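Local coordinates for protein coenzyme A transferase (Yersinia pestis, PDB 3QLI) that probably transfers coenzyme A between an acyl-CoA and a carboxylate such as acetate, and is a potential virulence factor, at residues N336-I341 with I379-P383; Q363-R368 with T403-D408. All blocks are in the same frame, centred on the assembly; numbering follows the deposited sequence.

Contact 1: N336-I341 with I379-P383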
# COMPACT_ATOMS: atom_id res chain seq x y z
N ASN A 336 -0.49 11.74 -11.53
CA ASN A 336 -1.64 10.87 -11.80
C ASN A 336 -2.93 11.66 -11.75
O ASN A 336 -3.01 12.69 -11.10
CB ASN A 336 -1.70 9.76 -10.77
CG ASN A 336 -0.60 8.74 -10.95
OD1 ASN A 336 -0.44 8.20 -12.04
ND2 ASN A 336 0.17 8.49 -9.90
N ALA A 337 -3.96 11.17 -12.43
CA ALA A 337 -5.25 11.84 -12.45
C ALA A 337 -6.22 11.07 -11.56
O ALA A 337 -5.99 9.91 -11.26
CB ALA A 337 -5.77 11.91 -13.88
N THR A 338 -7.30 11.71 -11.14
CA THR A 338 -8.33 11.00 -10.41
C THR A 338 -9.71 11.50 -10.83
O THR A 338 -9.81 12.48 -11.57
CB THR A 338 -8.14 11.14 -8.90
OG1 THR A 338 -9.06 10.29 -8.22
CG2 THR A 338 -8.36 12.60 -8.47
N LEU A 339 -10.77 10.83 -10.39
CA LEU A 339 -12.13 11.27 -10.71
C LEU A 339 -12.72 12.10 -9.57
O LEU A 339 -13.45 13.06 -9.80
CB LEU A 339 -13.03 10.07 -11.02
CG LEU A 339 -12.66 9.31 -12.29
CD1 LEU A 339 -13.66 8.20 -12.58
CD2 LEU A 339 -12.58 10.27 -13.48
N GLN A 340 -12.40 11.71 -8.34
CA GLN A 340 -12.93 12.41 -7.17
C GLN A 340 -11.89 12.48 -6.07
O GLN A 340 -11.05 11.60 -5.93
CB GLN A 340 -14.14 11.67 -6.60
CG GLN A 340 -15.23 11.34 -7.59
CD GLN A 340 -16.30 10.50 -6.93
OE1 GLN A 340 -16.01 9.45 -6.35
NE2 GLN A 340 -17.54 10.97 -6.98
N ILE A 341 -11.98 13.54 -5.26
CA ILE A 341 -11.19 13.65 -4.05
C ILE A 341 -12.15 13.99 -2.92
O ILE A 341 -12.99 14.88 -3.06
CB ILE A 341 -10.15 14.79 -4.16
CG1 ILE A 341 -9.23 14.57 -5.37
CG2 ILE A 341 -9.33 14.88 -2.88
CD1 ILE A 341 -8.18 15.68 -5.53
N ILE A 379 1.76 13.73 -7.13
CA ILE A 379 0.69 14.67 -7.44
C ILE A 379 -0.51 13.89 -7.98
O ILE A 379 -0.37 13.04 -8.87
CB ILE A 379 1.13 15.70 -8.50
CG1 ILE A 379 2.27 16.56 -7.95
CG2 ILE A 379 -0.06 16.56 -8.94
CD1 ILE A 379 3.11 17.25 -9.03
N ILE A 380 -1.68 14.17 -7.43
CA ILE A 380 -2.92 13.62 -7.98
C ILE A 380 -3.78 14.83 -8.32
O ILE A 380 -4.02 15.68 -7.47
CB ILE A 380 -3.62 12.70 -6.99
CG1 ILE A 380 -2.79 11.42 -6.79
CG2 ILE A 380 -5.03 12.38 -7.49
CD1 ILE A 380 -3.31 10.49 -5.67
N ALA A 381 -4.23 14.91 -9.57
CA ALA A 381 -4.87 16.12 -10.05
C ALA A 381 -6.24 15.83 -10.63
O ALA A 381 -6.46 14.76 -11.22
CB ALA A 381 -4.00 16.79 -11.12
N THR A 382 -7.16 16.77 -10.48
CA THR A 382 -8.45 16.68 -11.16
C THR A 382 -9.03 18.08 -11.33
O THR A 382 -8.79 18.95 -10.48
CB THR A 382 -9.48 15.84 -10.36
OG1 THR A 382 -10.76 15.87 -11.01
CG2 THR A 382 -9.64 16.41 -8.95
N PRO A 383 -9.78 18.31 -12.42
CA PRO A 383 -10.62 19.52 -12.48
C PRO A 383 -11.56 19.47 -11.27
O PRO A 383 -11.91 18.36 -10.84
CB PRO A 383 -11.45 19.33 -13.76
CG PRO A 383 -10.82 18.19 -14.50
CD PRO A 383 -10.04 17.37 -13.53
O HOH W 1 0.95 10.63 -8.01
O HOH W 2 -11.40 14.17 -13.11

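Contact 2: Q363-R368 with T403-D408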
# COMPACT_ATOMS: atom_id res chain seq x y z
N GLN A 363 -1.35 3.34 -9.90
CA GLN A 363 -1.34 4.69 -9.32
C GLN A 363 -0.69 4.69 -7.94
O GLN A 363 0.24 5.45 -7.69
CB GLN A 363 -2.75 5.30 -9.24
CG GLN A 363 -2.81 6.56 -8.35
CD GLN A 363 -4.08 7.40 -8.55
OE1 GLN A 363 -4.73 7.79 -7.58
NE2 GLN A 363 -4.44 7.67 -9.80
N LEU A 364 -1.17 3.83 -7.04
CA LEU A 364 -0.68 3.87 -5.67
C LEU A 364 0.80 3.50 -5.56
O LEU A 364 1.49 3.99 -4.67
CB LEU A 364 -1.54 2.99 -4.75
CG LEU A 364 -1.23 3.06 -3.25
CD1 LEU A 364 -1.31 4.51 -2.71
CD2 LEU A 364 -2.20 2.17 -2.51
N ASP A 365 1.28 2.62 -6.43
CA ASP A 365 2.71 2.28 -6.45
C ASP A 365 3.55 3.55 -6.58
O ASP A 365 4.56 3.71 -5.91
CB ASP A 365 3.05 1.37 -7.63
CG ASP A 365 2.28 0.07 -7.60
OD1 ASP A 365 1.98 -0.41 -6.49
OD2 ASP A 365 1.97 -0.46 -8.69
N PHE A 366 3.12 4.45 -7.46
CA PHE A 366 3.89 5.66 -7.72
C PHE A 366 3.62 6.75 -6.69
O PHE A 366 4.49 7.56 -6.40
CB PHE A 366 3.65 6.13 -9.16
CG PHE A 366 4.59 5.46 -10.15
CD1 PHE A 366 5.85 5.98 -10.36
CD2 PHE A 366 4.23 4.28 -10.78
CE1 PHE A 366 6.74 5.35 -11.21
CE2 PHE A 366 5.12 3.64 -11.65
CZ PHE A 366 6.37 4.18 -11.86
N VAL A 367 2.41 6.77 -6.12
CA VAL A 367 2.13 7.66 -4.99
C VAL A 367 3.12 7.34 -3.86
O VAL A 367 3.74 8.24 -3.28
CB VAL A 367 0.66 7.50 -4.50
CG1 VAL A 367 0.45 8.21 -3.15
CG2 VAL A 367 -0.32 8.02 -5.54
N ARG A 368 3.26 6.06 -3.56
CA ARG A 368 4.18 5.60 -2.51
C ARG A 368 5.64 5.82 -2.89
O ARG A 368 6.44 6.30 -2.08
CB ARG A 368 3.96 4.11 -2.24
CG ARG A 368 2.62 3.76 -1.63
CD ARG A 368 2.40 2.22 -1.73
NE ARG A 368 1.37 1.72 -0.82
CZ ARG A 368 0.78 0.52 -0.95
NH1 ARG A 368 1.10 -0.26 -1.97
NH2 ARG A 368 -0.14 0.11 -0.08
N THR A 403 -9.31 4.50 -4.20
CA THR A 403 -8.17 4.17 -5.04
C THR A 403 -6.88 4.52 -4.33
O THR A 403 -5.99 3.68 -4.19
CB THR A 403 -8.22 4.91 -6.38
OG1 THR A 403 -9.45 4.60 -7.04
CG2 THR A 403 -7.07 4.45 -7.26
N THR A 404 -6.77 5.77 -3.88
CA THR A 404 -5.63 6.19 -3.06
C THR A 404 -6.14 6.55 -1.67
O THR A 404 -6.93 7.48 -1.52
CB THR A 404 -4.90 7.42 -3.69
OG1 THR A 404 -4.41 7.08 -4.98
CG2 THR A 404 -3.73 7.84 -2.84
N PRO A 405 -5.67 5.81 -0.66
CA PRO A 405 -6.09 6.01 0.74
C PRO A 405 -5.64 7.36 1.25
O PRO A 405 -4.61 7.89 0.80
CB PRO A 405 -5.31 4.91 1.49
CG PRO A 405 -5.00 3.88 0.45
CD PRO A 405 -4.73 4.69 -0.79
N ARG A 406 -6.39 7.93 2.20
CA ARG A 406 -6.01 9.23 2.73
C ARG A 406 -4.65 9.16 3.42
O ARG A 406 -3.98 10.17 3.56
CB ARG A 406 -7.06 9.75 3.70
CG ARG A 406 -7.09 9.00 5.04
CD ARG A 406 -7.95 9.76 6.05
NE ARG A 406 -8.46 8.89 7.11
CZ ARG A 406 -9.29 9.29 8.07
NH1 ARG A 406 -9.70 10.55 8.12
NH2 ARG A 406 -9.72 8.42 8.98
N ILE A 407 -4.22 7.97 3.84
CA ILE A 407 -2.92 7.90 4.52
C ILE A 407 -1.76 7.98 3.53
O ILE A 407 -0.62 8.14 3.94
CB ILE A 407 -2.77 6.63 5.39
CG1 ILE A 407 -2.93 5.37 4.52
CG2 ILE A 407 -3.76 6.66 6.57
CD1 ILE A 407 -2.78 4.07 5.30
N ASP A 408 -2.05 7.80 2.24
CA ASP A 408 -0.99 7.82 1.23
C ASP A 408 -0.93 9.07 0.36
O ASP A 408 0.09 9.34 -0.27
CB ASP A 408 -1.11 6.59 0.33
CG ASP A 408 -0.80 5.31 1.05
OD1 ASP A 408 0.26 5.22 1.69
OD2 ASP A 408 -1.63 4.37 0.98
O HOH W 3 2.76 8.73 -0.59
O HOH W 4 -1.66 1.98 1.61
O HOH W 5 1.64 2.89 1.87

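Contact 1: N336-I341 with I379-P383
Asn336 and Ala337 run parallel to Ile380 and Ala381 as neighbouring strands, Asn336 N bonding to Ile379 O at 3.0 Å with an N-H...O angle of 172° and Ala381 N bonding back to Asn336 O. Thr338 N prolongs the ladder to Ala381 O at 3.2 Å. Past the strand ends the two segments meet through side chains and one bridging water. The methyl of Thr338 presses on the CG2 branch of Ile380, CG2 to CG2 at 3.5 Å, a tight fit, and its other neighbour is Thr382 CB. With Thr338 OG1 anti to the backbone N (chi1 -173°), the hydroxyl bonds to Asn348 O while the methyl is left for Ile380. Thr382 divides its branches likewise: CG2 lies 3.8 Å from Ile341 CD1, whereas OG1 donates to Pro383 O and takes a proton from a water that also donates to Thr338 O. At the other end a second water links Asn336 ND2 to Ile379 O, and Asn336 OD1 is bonded by Gln239 NE2. This is the carboxyl end of two central strands in a Rossmann-like sheet, where the chain turns out through Leu339, a residue that binds coenzyme A in a complex of this protein, into a classic bulge opposite Asn348.

Contact 2: Q363-R368 with T403-D408
Gln363 and Thr404 join the first turn of helix 363-372, which packs over the Rossmann-like sheet, to the loop leading into strand 411-414. From CB the Gln363 chain runs out extended, with CG anti to the backbone N (chi1 167°). CG lies 3.8 Å from Thr404 OG1, and CD comes nearer, 3.6 Å from the same Thr404 OG1. At the tip OE1 accepts the Thr404 hydroxyl proton at 2.7 Å from OG1, on a lone pair in the amide plane, the two side chains crossing at about a right angle. NE2 donates to Ala337 O, so both ends of the amide are used and its rotation is fixed; Gln363 itself binds coenzyme A in a complex of this protein. The next residue, Leu364, wedges into the loop, its CD1 3.7 Å from Asp408 CB and its two methyls meeting Pro405 CD tip to tip. Leu364 CD2 also lies over the centre of the Arg368 guanidinium, 3.7 Å above its plane. That cation stops short of a salt bridge with Asp408, whose OD1 is bonded by Asn127 of the second subunit. Two waters span the gap: one joins Arg368 NH2 to Asp408 OD2, while the other, 2.9 Å from Arg368 NE, donates to Asp408 OD1 at 2.7 Å.

How the contacts relate
Followed from the N terminus, the chain leaves strand 332-337, passes through the bulged strand 340-342 and strand 347-348, and enters helix 363-372 before returning in strand 377-381. Contact 1 closes that loop, which makes it a beta-alpha-beta crossover between parallel neighbours. Contact 2 opens on the connecting helix and closes only at 403-408, after strand 394-395, so the two loops cross rather than nest. Physically they meet at Gln363: its NE2 packs on Asn336 CB, and its OE1 packs on Ile380 CD1, which also touches Thr404 OG1. Strand ends, helix start and late loop are thereby tied together beside residues that bind coenzyme A in a complex of this protein.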